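Local coordinates for protein CcbJ (Streptomyces caelestis, PDB 4HGZ) that probably acts as an S-adenosyl-L-methionine-dependent N-methyltransferase, passing a methyl group from that cofactor to a nitrogen of its substrate, at residues A54-A59 with V267-A272; D151-A156 with A234-M239; H212-E217 with R222-R227. One frame throughout, in Å; residues are numbered along the deposited sequence.

Interaction 1 of 3, residues A54-A59 with V267-A272; sequences ALFVAA and VSVYRA
The ring of Phe56 sets its far corner against the methyls of Val267 and Val269, two residues whose side chains leave strand 265-272 on the same face. Ring atom CZ of Phe56 is 3.7 Å from CG2 of Val269, and that methyl lies near the plane of the ring, so it meets an edge and not a face. The neighbouring ring atom, CE2 of Phe56, is 4.0 Å from the same CG2 of Val269. The side chains of Phe56 and Val267 point against each other, CG1 of Val267 lying 4.0 Å from CZ of Phe56. Phe56 points toward the strand, and CG set anti to the backbone N (chi1 -170°) carries the ring out from the helix. The long side chain makes the contact although the CA atoms of Phe56 and Val267 are 10.0 Å apart. In the Rossmann-like fold of class I methyltransferases, helices flank both faces of a mixed sheet. Here helix 50-61, which precedes the first strand of that sheet, packs over its later strands. The bordering strand 164-171 adds Val167, which touches both Phe56 and Val267, and the ring of Phe254 meets that of Phe56 with the planes inclined at about 55°. Ser268, between the two valines, turns away from the helix. No hydrogen bond crosses between 54-59 and 267-272; all three touching residues are buried and the contact is apolar. Two and three residues further along the helix, Ala58 and Ala59 belong to a lithium site, with the ion about 10 Å from the Phe56 side chain.

Interaction 2 of 3, residues D151-A156 with A234-M239; sequences DCMRQA and AELDLM
Two helices of the Rossmann-like methyltransferase fold, 146-159 and 233-242, meet beside the central sheet through the side chain of one methionine. Met153 points toward the second helix, where it reaches Met239 and Leu236. Its sulfur does the first job: SD of Met153 lies 4.0 Å from CB of Met239 and 4.2 Å from the carbonyl carbon C of the same residue, so it rests against the root of that side chain and the adjoining backbone. The terminal methyl does the second, with CE of Met153 4.2 Å from CD1 of Leu236. With CG beside the backbone N, the chain of Met153 runs extended through chi2 (-179°) and then bends at the thioether (chi3 87°), so that sulfur and methyl reach different residues. The side chains of Met153 and Met239 cross at about a right angle, and the nearest CA atoms, those of the same two residues, are 8.1 Å apart. Around this point Met153 also touches Phe166 of strand 164-171 and Leu245 of strand 245-251, which places it between helix and sheet. Met239 and Leu238 pack against Leu238 and Met239 of a second subunit, so helix 233-242 also contributes to the assembly. A salt bridge from OD2 of Asp237 to NH2 of Arg250 ties the same helix to strand 245-251. All three residues that touch are buried, and no hydrogen bond joins 151-156 to 234-239. Cohesion between the segments therefore rests on dispersion and the exclusion of water, among thioether, methyl and methylene groups that have no directional bond to offer.

Interaction 3 of 3, residues H212-E217 with R222-R227; sequences HIVLSE and RLFPYR
His212 and Phe224 grip each other through both backbone polar groups, as a hydrogen-bonded pair of the antiparallel hairpin formed by strands 207-216 and 221-229. N of His212 donates to O of Phe224 at 2.8 Å with a nearly straight N-H...O angle of 170°. In return, N of Phe224 gives its hydrogen to O of His212 at 2.7 Å. Two residues along, the pattern repeats: N of Val214 bonds to O of Arg222 at 2.9 Å, and N of Arg222 bonds to O of Val214 at 2.9 Å. Between these pairs Ile213 and Leu223 form a non-hydrogen-bonded pair, so their own backbone groups face outward. Ile213 bonds to Leu196 on strand 193-202, while N of Leu223, on the outermost strand of this chain's sheet, is taken by OE1 of Glu217 from a neighbouring subunit. A CA-H...O contact adds to the ladder, with CA of Ile213 3.4 Å from O of Arg222. The side chains of Ile213 and Leu223 run side by side on one face, CG1 of Ile213 being 3.9 Å from CD2 of Leu223. His212, Val214, Arg222 and Phe224 leave from the other face. There CG2 of Val214 meets an edge of the Phe224 ring, and CZ of Phe224 lies 3.6 Å above the Arg222 guanidinium plane, offset toward its rim. The imidazole NE2 of His212 is hydrogen-bonded to ND1 of His195. Backbone bonds thus fix the register, and polar pairing runs on into the assembly: Glu217 of this chain in turn accepts from N of Leu223 and forms a salt bridge with Arg222, both of another neighbouring subunit.

How the interactions relate
From the N terminus, helix 50-61 opens the widest loop, which interaction 1 closes only at strand 265-272, more than 200 residues later. Inside it, helix 146-159 opens a second loop, closed by helix 233-242 in interaction 2. Interaction 3 is a hairpin nested in both, and no loops cross. Interactions 1 and 2 serve opposite faces of the mixed sheet, their centres 15 Å apart, and a probable hydrogen bond from Tyr270 to Asp237 links them. Interaction 3 belongs to the separate antiparallel sheet, its centre about 32 Å from that of interaction 1 and about 31 Å from that of interaction 2; strand 221-229 leads straight into helix 233-242, joining the two parts.

Interaction 1 of 3, residues A54-A59 with V267-A272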
loop_
_atom_site.group_PDB
_atom_site.type_symbol
_atom_site.label_atom_id
_atom_site.label_comp_id
_atom_site.label_asym_id
_atom_site.label_seq_id
_atom_site.Cartn_x
_atom_site.Cartn_y
_atom_site.Cartn_z
ATOM N N ALA C 54 26.160 24.315 -10.115
ATOM C CA ALA C 54 27.205 25.169 -10.667
ATOM C C ALA C 54 28.545 24.831 -10.015
ATOM O O ALA C 54 29.531 24.520 -10.691
ATOM C CB ALA C 54 26.856 26.649 -10.481
ATOM N N LEU C 55 28.574 24.880 -8.690
ATOM C CA LEU C 55 29.796 24.589 -7.966
ATOM C C LEU C 55 30.316 23.230 -8.433
ATOM O O LEU C 55 31.481 23.091 -8.820
ATOM C CB LEU C 55 29.535 24.619 -6.455
ATOM C CG LEU C 55 29.275 26.011 -5.835
ATOM C CD1 LEU C 55 28.493 25.949 -4.502
ATOM C CD2 LEU C 55 30.578 26.793 -5.647
ATOM N N PHE C 56 29.432 22.239 -8.437
ATOM C CA PHE C 56 29.803 20.898 -8.865
ATOM C C PHE C 56 30.485 20.904 -10.224
ATOM O O PHE C 56 31.599 20.408 -10.361
ATOM C CB PHE C 56 28.586 19.980 -8.903
ATOM C CG PHE C 56 28.934 18.537 -9.103
ATOM C CD1 PHE C 56 29.133 17.707 -8.021
ATOM C CD2 PHE C 56 29.059 18.012 -10.373
ATOM C CE1 PHE C 56 29.459 16.381 -8.206
ATOM C CE2 PHE C 56 29.386 16.683 -10.565
ATOM C CZ PHE C 56 29.591 15.870 -9.482
ATOM N N VAL C 57 29.816 21.458 -11.232
ATOM C CA VAL C 57 30.393 21.514 -12.575
ATOM C C VAL C 57 31.699 22.322 -12.604
ATOM O O VAL C 57 32.715 21.849 -13.120
ATOM C CB VAL C 57 29.383 22.043 -13.610
ATOM C CG1 VAL C 57 30.074 22.349 -14.913
ATOM C CG2 VAL C 57 28.282 21.022 -13.833
ATOM N N ALA C 58 31.676 23.523 -12.024
ATOM C CA ALA C 58 32.886 24.354 -11.904
ATOM C C ALA C 58 34.094 23.566 -11.402
ATOM O O ALA C 58 35.175 23.645 -11.988
ATOM C CB ALA C 58 32.633 25.542 -10.994
ATOM N N ALA C 59 33.916 22.814 -10.319
ATOM C CA ALA C 59 35.015 22.025 -9.753
ATOM C C ALA C 59 35.622 21.077 -10.781
ATOM O O ALA C 59 36.793 20.715 -10.683
ATOM C CB ALA C 59 34.556 21.252 -8.506
ATOM N N VAL C 267 23.461 11.799 -9.485
ATOM C CA VAL C 267 24.320 12.603 -10.307
ATOM C C VAL C 267 25.471 11.685 -10.671
ATOM O O VAL C 267 26.124 11.118 -9.800
ATOM C CB VAL C 267 24.837 13.808 -9.531
ATOM C CG1 VAL C 267 25.951 14.491 -10.289
ATOM C CG2 VAL C 267 23.711 14.766 -9.242
ATOM N N SER C 268 25.698 11.514 -11.961
ATOM C CA SER C 268 26.707 10.587 -12.426
ATOM C C SER C 268 27.746 11.327 -13.246
ATOM O O SER C 268 27.418 12.231 -14.020
ATOM C CB SER C 268 26.064 9.478 -13.263
ATOM O OG SER C 268 25.023 8.844 -12.543
ATOM N N VAL C 269 29.000 10.936 -13.064
ATOM C CA VAL C 269 30.108 11.548 -13.764
ATOM C C VAL C 269 30.850 10.484 -14.568
ATOM O O VAL C 269 31.306 9.473 -14.007
ATOM C CB VAL C 269 31.097 12.176 -12.777
ATOM C CG1 VAL C 269 32.174 12.944 -13.525
ATOM C CG2 VAL C 269 30.372 13.065 -11.812
ATOM N N TYR C 270 30.980 10.728 -15.872
ATOM C CA TYR C 270 31.604 9.781 -16.796
ATOM C C TYR C 270 32.838 10.383 -17.465
ATOM O O TYR C 270 32.917 11.604 -17.668
ATOM C CB TYR C 270 30.609 9.386 -17.888
ATOM C CG TYR C 270 29.365 8.695 -17.390
ATOM C CD1 TYR C 270 29.334 7.317 -17.218
ATOM C CD2 TYR C 270 28.221 9.416 -17.093
ATOM C CE1 TYR C 270 28.194 6.681 -16.774
ATOM C CE2 TYR C 270 27.084 8.789 -16.645
ATOM C CZ TYR C 270 27.073 7.423 -16.483
ATOM O OH TYR C 270 25.935 6.790 -16.028
ATOM N N ARG C 271 33.788 9.512 -17.809
ATOM C CA ARG C 271 34.977 9.886 -18.564
ATOM C C ARG C 271 34.981 9.125 -19.874
ATOM O O ARG C 271 34.253 8.152 -20.037
ATOM C CB ARG C 271 36.252 9.494 -17.819
ATOM C CG ARG C 271 36.699 10.439 -16.739
ATOM C CD ARG C 271 38.055 9.995 -16.194
ATOM N NE ARG C 271 38.050 8.577 -15.831
ATOM C CZ ARG C 271 39.128 7.885 -15.479
ATOM N NH1 ARG C 271 40.319 8.470 -15.451
ATOM N NH2 ARG C 271 39.017 6.603 -15.160
ATOM N N ALA C 272 35.827 9.561 -20.798
ATOM C CA ALA C 272 36.074 8.820 -22.017
ATOM C C ALA C 272 36.814 7.554 -21.626
ATOM O O ALA C 272 37.634 7.583 -20.718
ATOM C CB ALA C 272 36.917 9.646 -22.956
#

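Interaction 2 of 3, residues D151-A156 with A234-M239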
loop_
_atom_site.group_PDB
_atom_site.type_symbol
_atom_site.label_atom_id
_atom_site.label_comp_id
_atom_site.label_asym_id
_atom_site.label_seq_id
_atom_site.Cartn_x
_atom_site.Cartn_y
_atom_site.Cartn_z
ATOM N N ASP C 151 23.126 7.676 -28.346
ATOM C CA ASP C 151 23.665 8.618 -29.332
ATOM C C ASP C 151 24.054 9.921 -28.661
ATOM O O ASP C 151 25.129 10.462 -28.910
ATOM C CB ASP C 151 22.656 8.909 -30.439
ATOM C CG ASP C 151 22.440 7.723 -31.354
ATOM O OD1 ASP C 151 23.175 6.726 -31.209
ATOM O OD2 ASP C 151 21.539 7.787 -32.224
ATOM N N CYS C 152 23.174 10.431 -27.806
ATOM C CA CYS C 152 23.446 11.684 -27.140
ATOM C C CYS C 152 24.721 11.579 -26.300
ATOM O O CYS C 152 25.618 12.431 -26.388
ATOM C CB CYS C 152 22.270 12.094 -26.271
ATOM S SG CYS C 152 22.564 13.608 -25.348
ATOM N N MET C 153 24.814 10.526 -25.497
ATOM C CA MET C 153 26.005 10.337 -24.674
ATOM C C MET C 153 27.239 10.343 -25.558
ATOM O O MET C 153 28.272 10.923 -25.202
ATOM C CB MET C 153 25.918 9.034 -23.864
ATOM C CG MET C 153 24.641 8.928 -23.016
ATOM S SD MET C 153 24.533 7.427 -22.025
ATOM C CE MET C 153 25.406 7.986 -20.576
ATOM N N ARG C 154 27.114 9.722 -26.730
ATOM C CA ARG C 154 28.229 9.629 -27.661
ATOM C C ARG C 154 28.650 10.982 -28.244
ATOM O O ARG C 154 29.838 11.288 -28.286
ATOM C CB ARG C 154 27.943 8.609 -28.757
ATOM C CG ARG C 154 29.075 8.452 -29.769
ATOM C CD ARG C 154 29.012 7.083 -30.449
ATOM N NE ARG C 154 27.647 6.725 -30.840
ATOM C CZ ARG C 154 27.123 5.507 -30.717
ATOM N NH1 ARG C 154 27.837 4.510 -30.198
ATOM N NH2 ARG C 154 25.872 5.285 -31.101
ATOM N N GLN C 155 27.696 11.802 -28.671
ATOM C CA GLN C 155 28.048 13.141 -29.151
ATOM C C GLN C 155 28.758 13.919 -28.064
ATOM O O GLN C 155 29.677 14.692 -28.335
ATOM C CB GLN C 155 26.817 13.934 -29.552
ATOM C CG GLN C 155 25.971 13.335 -30.637
ATOM C CD GLN C 155 24.769 14.204 -30.915
ATOM O OE1 GLN C 155 23.631 13.736 -30.911
ATOM N NE2 GLN C 155 25.012 15.489 -31.125
ATOM N N ALA C 156 28.315 13.723 -26.826
ATOM C CA ALA C 156 28.905 14.431 -25.704
ATOM C C ALA C 156 30.324 13.946 -25.485
ATOM O O ALA C 156 31.213 14.739 -25.180
ATOM C CB ALA C 156 28.078 14.243 -24.451
ATOM N N ALA C 234 22.151 0.707 -13.778
ATOM C CA ALA C 234 22.981 -0.306 -14.427
ATOM C C ALA C 234 22.798 -0.313 -15.942
ATOM O O ALA C 234 23.752 -0.552 -16.683
ATOM C CB ALA C 234 22.733 -1.697 -13.835
ATOM N N GLU C 235 21.571 -0.064 -16.394
ATOM C CA GLU C 235 21.290 0.087 -17.816
ATOM C C GLU C 235 22.046 1.314 -18.309
ATOM O O GLU C 235 22.758 1.264 -19.309
ATOM C CB GLU C 235 19.788 0.270 -18.049
ATOM C CG GLU C 235 19.381 0.538 -19.493
ATOM C CD GLU C 235 17.974 1.127 -19.633
ATOM O OE1 GLU C 235 17.270 1.293 -18.609
ATOM O OE2 GLU C 235 17.568 1.427 -20.781
ATOM N N LEU C 236 21.899 2.416 -17.578
ATOM C CA LEU C 236 22.541 3.670 -17.945
ATOM C C LEU C 236 24.051 3.510 -18.102
ATOM O O LEU C 236 24.638 3.962 -19.094
ATOM C CB LEU C 236 22.232 4.737 -16.908
ATOM C CG LEU C 236 22.646 6.157 -17.273
ATOM C CD1 LEU C 236 21.954 6.592 -18.562
ATOM C CD2 LEU C 236 22.296 7.085 -16.110
ATOM N N ASP C 237 24.674 2.856 -17.127
ATOM C CA ASP C 237 26.117 2.622 -17.160
ATOM C C ASP C 237 26.534 1.796 -18.381
ATOM O O ASP C 237 27.624 1.983 -18.933
ATOM C CB ASP C 237 26.580 1.925 -15.875
ATOM C CG ASP C 237 26.481 2.827 -14.647
ATOM O OD1 ASP C 237 26.256 4.059 -14.790
ATOM O OD2 ASP C 237 26.631 2.293 -13.527
ATOM N N LEU C 238 25.669 0.879 -18.802
ATOM C CA LEU C 238 25.988 0.051 -19.953
ATOM C C LEU C 238 25.849 0.893 -21.227
ATOM O O LEU C 238 26.660 0.793 -22.152
ATOM C CB LEU C 238 25.094 -1.190 -19.992
ATOM C CG LEU C 238 25.378 -2.154 -21.136
ATOM C CD1 LEU C 238 26.855 -2.507 -21.135
ATOM C CD2 LEU C 238 24.508 -3.394 -21.043
ATOM N N MET C 239 24.830 1.742 -21.255
ATOM C CA MET C 239 24.661 2.684 -22.341
ATOM C C MET C 239 25.919 3.536 -22.470
ATOM O O MET C 239 26.473 3.685 -23.564
ATOM C CB MET C 239 23.447 3.563 -22.088
ATOM C CG MET C 239 22.157 2.801 -22.133
ATOM S SD MET C 239 20.802 3.633 -21.290
ATOM C CE MET C 239 20.716 5.181 -22.195
#

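Interaction 3 of 3, residues H212-E217 with R222-R227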
loop_
_atom_site.group_PDB
_atom_site.type_symbol
_atom_site.label_atom_id
_atom_site.label_comp_id
_atom_site.label_asym_id
_atom_site.label_seq_id
_atom_site.Cartn_x
_atom_site.Cartn_y
_atom_site.Cartn_z
ATOM N N HIS C 212 1.764 18.727 -15.810
ATOM C CA HIS C 212 1.762 19.559 -14.630
ATOM C C HIS C 212 0.529 20.442 -14.770
ATOM O O HIS C 212 0.363 21.115 -15.782
ATOM C CB HIS C 212 3.041 20.392 -14.544
ATOM C CG HIS C 212 3.110 21.266 -13.328
ATOM N ND1 HIS C 212 3.748 20.883 -12.167
ATOM C CD2 HIS C 212 2.607 22.504 -13.090
ATOM C CE1 HIS C 212 3.636 21.846 -11.267
ATOM N NE2 HIS C 212 2.949 22.841 -11.802
ATOM N N ILE C 213 -0.345 20.412 -13.769
ATOM C CA ILE C 213 -1.603 21.166 -13.787
ATOM C C ILE C 213 -1.610 22.309 -12.772
ATOM O O ILE C 213 -1.224 22.125 -11.619
ATOM C CB ILE C 213 -2.780 20.247 -13.439
ATOM C CG1 ILE C 213 -2.746 19.003 -14.324
ATOM C CG2 ILE C 213 -4.094 20.987 -13.572
ATOM C CD1 ILE C 213 -3.722 17.935 -13.887
ATOM N N VAL C 214 -2.063 23.478 -13.198
ATOM C CA VAL C 214 -2.239 24.618 -12.295
ATOM C C VAL C 214 -3.706 25.053 -12.324
ATOM O O VAL C 214 -4.229 25.411 -13.382
ATOM C CB VAL C 214 -1.349 25.820 -12.714
ATOM C CG1 VAL C 214 -1.371 26.896 -11.660
ATOM C CG2 VAL C 214 0.080 25.382 -12.952
ATOM N N LEU C 215 -4.376 24.987 -11.175
ATOM C CA LEU C 215 -5.755 25.461 -11.058
ATOM C C LEU C 215 -5.741 26.728 -10.227
ATOM O O LEU C 215 -5.094 26.772 -9.177
ATOM C CB LEU C 215 -6.627 24.427 -10.360
ATOM C CG LEU C 215 -6.528 22.981 -10.829
ATOM C CD1 LEU C 215 -7.444 22.096 -9.986
ATOM C CD2 LEU C 215 -6.889 22.888 -12.290
ATOM N N SER C 216 -6.452 27.754 -10.679
ATOM C CA SER C 216 -6.392 29.050 -10.005
ATOM C C SER C 216 -7.755 29.507 -9.523
ATOM O O SER C 216 -8.776 29.202 -10.148
ATOM C CB SER C 216 -5.776 30.114 -10.928
ATOM O OG SER C 216 -4.734 29.567 -11.720
ATOM N N GLU C 217 -7.759 30.249 -8.417
ATOM C CA GLU C 217 -8.982 30.776 -7.816
ATOM C C GLU C 217 -9.967 31.321 -8.848
ATOM O O GLU C 217 -11.180 31.167 -8.704
ATOM C CB GLU C 217 -8.657 31.859 -6.790
ATOM C CG GLU C 217 -9.878 32.406 -6.066
ATOM C CD GLU C 217 -10.557 31.377 -5.176
ATOM O OE1 GLU C 217 -9.846 30.642 -4.457
ATOM O OE2 GLU C 217 -11.806 31.313 -5.185
ATOM N N ARG C 222 -4.074 25.655 -16.303
ATOM C CA ARG C 222 -2.912 25.564 -17.173
ATOM C C ARG C 222 -2.329 24.165 -17.136
ATOM O O ARG C 222 -2.044 23.625 -16.068
ATOM C CB ARG C 222 -1.860 26.585 -16.768
ATOM C CG ARG C 222 -2.403 28.013 -16.700
ATOM C CD ARG C 222 -2.493 28.658 -18.070
ATOM N NE ARG C 222 -1.208 29.218 -18.475
ATOM C CZ ARG C 222 -0.426 28.712 -19.425
ATOM N NH1 ARG C 222 -0.796 27.627 -20.094
ATOM N NH2 ARG C 222 0.727 29.301 -19.711
ATOM N N LEU C 223 -2.167 23.572 -18.311
ATOM C CA LEU C 223 -1.587 22.243 -18.425
ATOM C C LEU C 223 -0.188 22.329 -19.034
ATOM O O LEU C 223 0.023 23.002 -20.034
ATOM C CB LEU C 223 -2.480 21.364 -19.293
ATOM C CG LEU C 223 -3.956 21.300 -18.905
ATOM C CD1 LEU C 223 -4.723 20.477 -19.934
ATOM C CD2 LEU C 223 -4.110 20.713 -17.511
ATOM N N PHE C 224 0.771 21.656 -18.417
ATOM C CA PHE C 224 2.137 21.639 -18.938
ATOM C C PHE C 224 2.597 20.199 -19.129
ATOM O O PHE C 224 3.049 19.560 -18.190
ATOM C CB PHE C 224 3.077 22.406 -18.001
ATOM C CG PHE C 224 2.705 23.858 -17.827
ATOM C CD1 PHE C 224 3.209 24.827 -18.685
ATOM C CD2 PHE C 224 1.835 24.252 -16.818
ATOM C CE1 PHE C 224 2.861 26.175 -18.535
ATOM C CE2 PHE C 224 1.483 25.596 -16.665
ATOM C CZ PHE C 224 2.001 26.557 -17.525
ATOM N N PRO C 225 2.447 19.678 -20.350
ATOM C CA PRO C 225 2.753 18.292 -20.676
ATOM C C PRO C 225 4.245 18.019 -20.709
ATOM O O PRO C 225 5.036 18.889 -21.080
ATOM C CB PRO C 225 2.198 18.132 -22.095
ATOM C CG PRO C 225 1.291 19.298 -22.307
ATOM C CD PRO C 225 1.874 20.400 -21.495
ATOM N N TYR C 226 4.623 16.805 -20.334
ATOM C CA TYR C 226 5.990 16.368 -20.530
ATOM C C TYR C 226 6.101 14.834 -20.643
ATOM O O TYR C 226 5.155 14.108 -20.358
ATOM C CB TYR C 226 6.924 16.982 -19.466
ATOM C CG TYR C 226 6.784 16.413 -18.073
ATOM C CD1 TYR C 226 7.545 15.329 -17.673
ATOM C CD2 TYR C 226 5.895 16.965 -17.155
ATOM C CE1 TYR C 226 7.426 14.803 -16.410
ATOM C CE2 TYR C 226 5.770 16.442 -15.880
ATOM C CZ TYR C 226 6.538 15.362 -15.514
ATOM O OH TYR C 226 6.431 14.819 -14.253
ATOM N N ARG C 227 7.250 14.354 -21.096
ATOM C CA ARG C 227 7.457 12.935 -21.311
ATOM C C ARG C 227 8.904 12.619 -21.019
ATOM O O ARG C 227 9.782 13.349 -21.439
ATOM C CB ARG C 227 7.169 12.550 -22.765
ATOM C CG ARG C 227 5.732 12.735 -23.216
ATOM C CD ARG C 227 5.523 12.215 -24.637
ATOM N NE ARG C 227 4.115 12.270 -25.032
ATOM C CZ ARG C 227 3.285 11.226 -25.024
ATOM N NH1 ARG C 227 3.716 10.026 -24.650
ATOM N NH2 ARG C 227 2.020 11.381 -25.393
#